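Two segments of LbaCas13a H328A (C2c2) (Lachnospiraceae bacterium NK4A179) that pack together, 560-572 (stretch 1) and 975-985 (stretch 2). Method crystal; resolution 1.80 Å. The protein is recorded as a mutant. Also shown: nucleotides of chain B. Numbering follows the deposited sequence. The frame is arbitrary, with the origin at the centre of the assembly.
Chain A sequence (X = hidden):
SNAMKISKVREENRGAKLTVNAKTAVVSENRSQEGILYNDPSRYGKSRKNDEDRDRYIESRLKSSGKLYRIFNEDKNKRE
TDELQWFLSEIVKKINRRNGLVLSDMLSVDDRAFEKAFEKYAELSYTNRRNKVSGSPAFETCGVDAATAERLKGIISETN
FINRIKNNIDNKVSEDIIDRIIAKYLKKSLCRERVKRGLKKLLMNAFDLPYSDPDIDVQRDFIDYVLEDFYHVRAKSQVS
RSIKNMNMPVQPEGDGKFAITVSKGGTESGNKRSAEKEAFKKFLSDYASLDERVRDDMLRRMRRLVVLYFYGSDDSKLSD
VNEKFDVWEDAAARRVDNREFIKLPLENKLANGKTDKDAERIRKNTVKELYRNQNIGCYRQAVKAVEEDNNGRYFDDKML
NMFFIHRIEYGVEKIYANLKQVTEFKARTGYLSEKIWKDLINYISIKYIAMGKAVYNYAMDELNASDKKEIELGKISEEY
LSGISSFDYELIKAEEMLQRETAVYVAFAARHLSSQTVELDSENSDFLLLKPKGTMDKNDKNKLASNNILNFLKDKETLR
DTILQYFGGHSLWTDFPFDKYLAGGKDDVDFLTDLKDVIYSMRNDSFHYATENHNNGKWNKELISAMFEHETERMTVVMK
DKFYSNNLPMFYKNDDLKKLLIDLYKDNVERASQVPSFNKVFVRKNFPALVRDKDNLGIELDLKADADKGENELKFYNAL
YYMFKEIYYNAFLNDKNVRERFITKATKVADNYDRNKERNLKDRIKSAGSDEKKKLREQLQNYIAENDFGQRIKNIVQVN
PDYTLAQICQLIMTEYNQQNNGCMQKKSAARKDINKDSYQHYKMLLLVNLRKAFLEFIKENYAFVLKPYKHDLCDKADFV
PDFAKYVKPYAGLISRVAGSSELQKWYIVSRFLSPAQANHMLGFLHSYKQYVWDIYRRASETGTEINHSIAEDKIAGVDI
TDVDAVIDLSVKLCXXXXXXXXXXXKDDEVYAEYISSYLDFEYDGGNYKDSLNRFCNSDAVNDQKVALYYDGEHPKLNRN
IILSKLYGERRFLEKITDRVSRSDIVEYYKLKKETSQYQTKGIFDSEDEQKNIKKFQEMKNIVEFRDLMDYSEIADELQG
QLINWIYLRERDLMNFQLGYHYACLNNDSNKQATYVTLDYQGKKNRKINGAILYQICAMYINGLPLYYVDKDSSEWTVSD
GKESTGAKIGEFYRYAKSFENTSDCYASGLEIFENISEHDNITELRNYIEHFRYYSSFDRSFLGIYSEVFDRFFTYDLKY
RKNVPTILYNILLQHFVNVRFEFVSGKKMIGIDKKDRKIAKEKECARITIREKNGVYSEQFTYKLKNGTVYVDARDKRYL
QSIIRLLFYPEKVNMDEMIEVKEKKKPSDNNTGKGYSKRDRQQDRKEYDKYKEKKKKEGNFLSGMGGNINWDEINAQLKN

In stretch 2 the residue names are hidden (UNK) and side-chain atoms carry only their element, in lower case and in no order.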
# COMPACT_ATOMS: atom_id res chain seq x y z
N ARG A 560 28.66 -25.01 -6.43
CA ARG A 560 28.05 -24.88 -7.75
C ARG A 560 26.72 -25.63 -7.82
O ARG A 560 25.74 -25.10 -8.36
CB ARG A 560 28.97 -25.37 -8.85
CG ARG A 560 28.35 -25.23 -10.23
CD ARG A 560 29.17 -25.92 -11.30
NE ARG A 560 30.48 -25.29 -11.40
CZ ARG A 560 31.41 -25.64 -12.28
NH1 ARG A 560 31.17 -26.63 -13.14
NH2 ARG A 560 32.57 -24.99 -12.30
N ASP A 561 26.68 -26.86 -7.32
CA ASP A 561 25.43 -27.61 -7.38
C ASP A 561 24.37 -26.97 -6.49
O ASP A 561 23.18 -27.00 -6.82
CB ASP A 561 25.66 -29.07 -6.97
CG ASP A 561 26.30 -29.90 -8.09
OD1 ASP A 561 26.63 -29.33 -9.16
OD2 ASP A 561 26.47 -31.12 -7.90
N THR A 562 24.78 -26.37 -5.36
CA THR A 562 23.82 -25.66 -4.51
C THR A 562 23.25 -24.45 -5.24
O THR A 562 22.02 -24.24 -5.26
CB THR A 562 24.49 -25.25 -3.21
OG1 THR A 562 25.06 -26.40 -2.58
CG2 THR A 562 23.47 -24.61 -2.26
N ILE A 563 24.11 -23.65 -5.87
CA ILE A 563 23.63 -22.50 -6.64
C ILE A 563 22.65 -22.95 -7.72
O ILE A 563 21.60 -22.32 -7.93
CB ILE A 563 24.82 -21.74 -7.27
CG1 ILE A 563 25.70 -21.09 -6.20
CG2 ILE A 563 24.32 -20.73 -8.27
CD1 ILE A 563 27.04 -20.63 -6.75
N LEU A 564 22.97 -24.04 -8.41
CA LEU A 564 22.15 -24.43 -9.54
C LEU A 564 20.79 -25.00 -9.12
O LEU A 564 19.94 -25.20 -9.99
CB LEU A 564 22.92 -25.43 -10.42
CG LEU A 564 24.13 -24.85 -11.16
CD1 LEU A 564 24.91 -25.93 -11.95
CD2 LEU A 564 23.66 -23.76 -12.10
N GLN A 565 20.57 -25.27 -7.83
CA GLN A 565 19.21 -25.58 -7.37
C GLN A 565 18.25 -24.46 -7.74
O GLN A 565 17.07 -24.71 -8.04
CB GLN A 565 19.19 -25.80 -5.86
CG GLN A 565 19.86 -27.06 -5.37
CD GLN A 565 19.92 -27.15 -3.86
OE1 GLN A 565 19.02 -26.68 -3.17
NE2 GLN A 565 20.97 -27.78 -3.34
N TYR A 566 18.72 -23.22 -7.70
CA TYR A 566 17.92 -22.05 -8.05
C TYR A 566 17.82 -21.82 -9.54
O TYR A 566 17.03 -20.97 -9.98
CB TYR A 566 18.51 -20.83 -7.36
CG TYR A 566 18.38 -20.96 -5.88
CD1 TYR A 566 17.21 -20.59 -5.24
CD2 TYR A 566 19.40 -21.53 -5.11
CE1 TYR A 566 17.04 -20.75 -3.89
CE2 TYR A 566 19.24 -21.68 -3.75
CZ TYR A 566 18.06 -21.29 -3.15
OH TYR A 566 17.89 -21.44 -1.79
N PHE A 567 18.60 -22.55 -10.33
CA PHE A 567 18.48 -22.58 -11.78
C PHE A 567 17.92 -23.92 -12.24
O PHE A 567 18.28 -24.42 -13.31
CB PHE A 567 19.83 -22.28 -12.43
CG PHE A 567 20.33 -20.87 -12.18
CD1 PHE A 567 19.99 -19.84 -13.04
CD2 PHE A 567 21.15 -20.58 -11.10
CE1 PHE A 567 20.45 -18.54 -12.82
CE2 PHE A 567 21.60 -19.29 -10.87
CZ PHE A 567 21.26 -18.27 -11.73
N GLY A 568 17.07 -24.51 -11.41
CA GLY A 568 16.29 -25.68 -11.78
C GLY A 568 16.96 -27.01 -11.52
O GLY A 568 16.38 -28.05 -11.86
N GLY A 569 18.14 -27.02 -10.92
CA GLY A 569 18.86 -28.25 -10.60
C GLY A 569 20.08 -28.44 -11.49
O GLY A 569 20.02 -28.23 -12.71
N HIS A 570 21.19 -28.86 -10.88
CA HIS A 570 22.43 -28.96 -11.64
C HIS A 570 22.34 -29.99 -12.76
O HIS A 570 23.12 -29.92 -13.72
CB HIS A 570 23.60 -29.27 -10.70
CG HIS A 570 23.62 -30.66 -10.16
ND1 HIS A 570 23.16 -30.98 -8.89
CD2 HIS A 570 24.09 -31.82 -10.69
CE1 HIS A 570 23.33 -32.27 -8.68
NE2 HIS A 570 23.89 -32.80 -9.75
N SER A 571 21.38 -30.92 -12.68
CA SER A 571 21.20 -31.90 -13.74
C SER A 571 20.82 -31.26 -15.07
O SER A 571 21.02 -31.87 -16.12
CB SER A 571 20.14 -32.93 -13.35
OG SER A 571 18.83 -32.41 -13.50
N LEU A 572 20.30 -30.04 -15.05
CA LEU A 572 19.96 -29.34 -16.28
C LEU A 572 21.14 -28.60 -16.88
O LEU A 572 20.99 -28.00 -17.96
CB LEU A 572 18.82 -28.34 -16.02
CG LEU A 572 17.55 -28.90 -15.37
CD1 LEU A 572 16.66 -27.76 -14.95
CD2 LEU A 572 16.82 -29.82 -16.35
N UNK A 975 9.01 -22.06 -10.60
CA UNK A 975 8.05 -23.08 -10.23
C UNK A 975 8.28 -24.42 -10.89
O UNK A 975 7.45 -25.33 -10.74
N UNK A 976 9.38 -24.58 -11.62
CA UNK A 976 9.68 -25.84 -12.32
C UNK A 976 10.74 -26.59 -11.53
O UNK A 976 11.95 -26.39 -11.71
c UNK A 976 10.27 -26.93 -14.47
o UNK A 976 9.08 -24.84 -14.41
c UNK A 976 10.10 -25.60 -13.75
N UNK A 977 10.28 -27.48 -10.67
CA UNK A 977 11.15 -28.27 -9.82
C UNK A 977 11.70 -29.44 -10.62
O UNK A 977 10.99 -30.05 -11.43
c UNK A 977 11.25 -29.57 -7.66
c UNK A 977 10.93 -26.57 -7.42
c UNK A 977 10.37 -28.75 -8.58
c UNK A 977 9.84 -27.54 -7.81
N UNK A 978 12.98 -29.74 -10.40
CA UNK A 978 13.61 -30.89 -11.04
C UNK A 978 12.90 -32.18 -10.63
O UNK A 978 12.23 -32.26 -9.60
o UNK A 978 15.72 -32.10 -11.18
c UNK A 978 15.09 -30.94 -10.66
N UNK A 979 13.03 -33.21 -11.46
CA UNK A 979 12.52 -34.52 -11.05
C UNK A 979 13.59 -35.35 -10.37
O UNK A 979 13.31 -36.47 -9.94
o UNK A 979 12.85 -35.24 -13.34
c UNK A 979 11.95 -35.28 -12.25
N UNK A 980 14.81 -34.82 -10.25
CA UNK A 980 15.93 -35.53 -9.66
C UNK A 980 16.09 -35.07 -8.21
O UNK A 980 16.43 -33.91 -7.95
o UNK A 980 17.30 -37.93 -11.21
c UNK A 980 16.91 -37.15 -12.10
c UNK A 980 17.21 -35.26 -10.45
c UNK A 980 17.15 -35.66 -11.91
o UNK A 980 16.33 -37.53 -13.14
N UNK A 981 15.84 -35.99 -7.27
CA UNK A 981 16.09 -35.71 -5.86
C UNK A 981 17.52 -35.22 -5.67
O UNK A 981 17.79 -34.32 -4.86
c UNK A 981 15.80 -36.95 -5.00
c UNK A 981 16.29 -36.74 -3.57
c UNK A 981 14.00 -38.71 -4.54
c UNK A 981 14.31 -37.29 -5.01
N UNK A 982 18.47 -35.80 -6.42
CA UNK A 982 19.89 -35.48 -6.27
C UNK A 982 20.21 -34.05 -6.69
O UNK A 982 21.32 -33.58 -6.41
o UNK A 982 20.33 -36.46 -8.45
c UNK A 982 20.74 -36.44 -7.09
N UNK A 983 19.29 -33.37 -7.37
CA UNK A 983 19.49 -31.95 -7.61
C UNK A 983 19.37 -31.13 -6.34
O UNK A 983 19.89 -30.02 -6.28
c UNK A 983 19.00 -31.69 -10.08
o UNK A 983 18.19 -31.58 -11.03
c UNK A 983 18.51 -31.45 -8.67
o UNK A 983 20.21 -31.97 -10.24
N UNK A 984 18.69 -31.66 -5.32
CA UNK A 984 18.42 -30.92 -4.10
C UNK A 984 19.01 -31.55 -2.86
O UNK A 984 19.24 -30.84 -1.87
c UNK A 984 16.90 -30.76 -3.91
c UNK A 984 15.09 -28.89 -7.33
c UNK A 984 14.90 -30.24 -7.10
c UNK A 984 16.44 -28.74 -5.36
c UNK A 984 15.86 -28.14 -6.47
c UNK A 984 16.25 -30.10 -5.11
c UNK A 984 15.48 -30.83 -6.00
o UNK A 984 14.52 -28.31 -8.43
N UNK A 985 19.29 -32.85 -2.87
CA UNK A 985 19.85 -33.52 -1.71
C UNK A 985 20.88 -34.54 -2.18
O UNK A 985 20.83 -35.03 -3.31
c UNK A 985 17.79 -32.66 0.88
c UNK A 985 15.59 -32.09 -0.67
c UNK A 985 15.71 -31.51 0.58
c UNK A 985 16.82 -31.80 1.35
c UNK A 985 17.68 -33.25 -0.37
c UNK A 985 16.56 -32.96 -1.14
c UNK A 985 18.75 -34.20 -0.88
P A B 36 0.72 -22.30 -12.78
OP1 A B 36 1.20 -23.41 -13.63
OP2 A B 36 -0.30 -21.35 -13.28
O5' A B 36 0.15 -22.88 -11.42
C5' A B 36 -0.99 -23.72 -11.41
C4' A B 36 -0.76 -24.91 -10.53
O4' A B 36 0.35 -25.70 -11.03
C3' A B 36 -0.43 -24.61 -9.08
O3' A B 36 -0.87 -25.75 -8.35
C2' A B 36 1.10 -24.57 -9.12
O2' A B 36 1.73 -24.71 -7.86
C1' A B 36 1.39 -25.74 -10.05
N9 A B 36 2.64 -25.70 -10.80
C8 A B 36 3.26 -24.64 -11.41
N7 A B 36 4.34 -24.99 -12.07
C5 A B 36 4.41 -26.37 -11.90
C6 A B 36 5.31 -27.35 -12.36
N6 A B 36 6.39 -27.08 -13.11
N1 A B 36 5.08 -28.64 -12.00
C2 A B 36 4.01 -28.92 -11.25
N3 A B 36 3.09 -28.09 -10.77
C4 A B 36 3.36 -26.82 -11.14
O HOH W 1 21.43 -28.86 -8.07
O HOH W 2 14.73 -25.71 -8.66
O HOH W 3 13.91 -27.78 -13.05

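Position 975 carries no side-chain atoms and is therefore Gly-975; it lies out of reach of stretch 1, and its O sits 3.1 Å from N6 of A36 in chain B. At position 976 one carbon bears an oxygen and a second carbon, the fork of a threonine. The side chain of Thr-976 stays clear of stretch 1, but its backbone O shares water 3 with Gly-568 O, at 2.8 Å from each. Position 977 has four carbons, forked at the first with one arm two carbons long, and its CB points away from stretch 1: Ile-977.

Position 978 shows one carbon and one oxygen. Its CB points toward stretch 1 and lies 3.4 Å from Gly-568 O, and the short polar chain identifies Ser-978. Position 979 has the same two atoms but makes no contact with stretch 1, and is Ser-979. Position 980 has three carbons, the third carrying two oxygens, and is Glu-980. Its CG approaches Ser-571 OG at 4.0 Å, while its backbone N donates to Ser-978 OG (3.0 Å). Position 981 repeats the four-carbon fork with a two-carbon arm, out of reach of stretch 1, and is Ile-981. Position 982, one carbon and one oxygen, is Ser-982; its backbone O lies 3.3 Å from His-570 CE1, near the plane of the imidazole.

At position 983 two carbons end in a pair of oxygens, both close to stretch 1, as expected of a carboxylate: Asp-983. Ser-571 N donates to OD1 of Asp-983 (2.9 Å) and Ser-571 OG to its OD2 (2.7 Å). Position 984 has one carbon leading to a six-carbon ring with an oxygen, hence Tyr-984. Gln-565 CG lies 3.8 Å from Tyr-984 CD1, approaching the ring obliquely, and Tyr-984 OH accepts from Ser-978 N (2.9 Å). Position 985 has the same ring without the oxygen; its CA-to-CB bond points away from stretch 1, and it makes no contact: Phe-985.

The contact centres on Asp-983, whose two carboxylate oxygens are both engaged by Ser-571 and whose OD2 also accepts from Ser-978 OG (2.5 Å), tying the loop of stretch 2 to its own anchor. Close approach depends on Gly-569: its CA is 3.4 Å from Asp-983 OD2, and a CB there would fall 2.2 Å from that oxygen. Water extends the polar network. Water 1 donates to Asp-561 O (2.8 Å) and Asp-983 O (2.6 Å) and accepts from His-570 N (2.8 Å), while water 2 joins Gln-565 O to Tyr-984 OH, 2.6 Å from each.

Stretch 2 (975-985) GTISSEISDYF
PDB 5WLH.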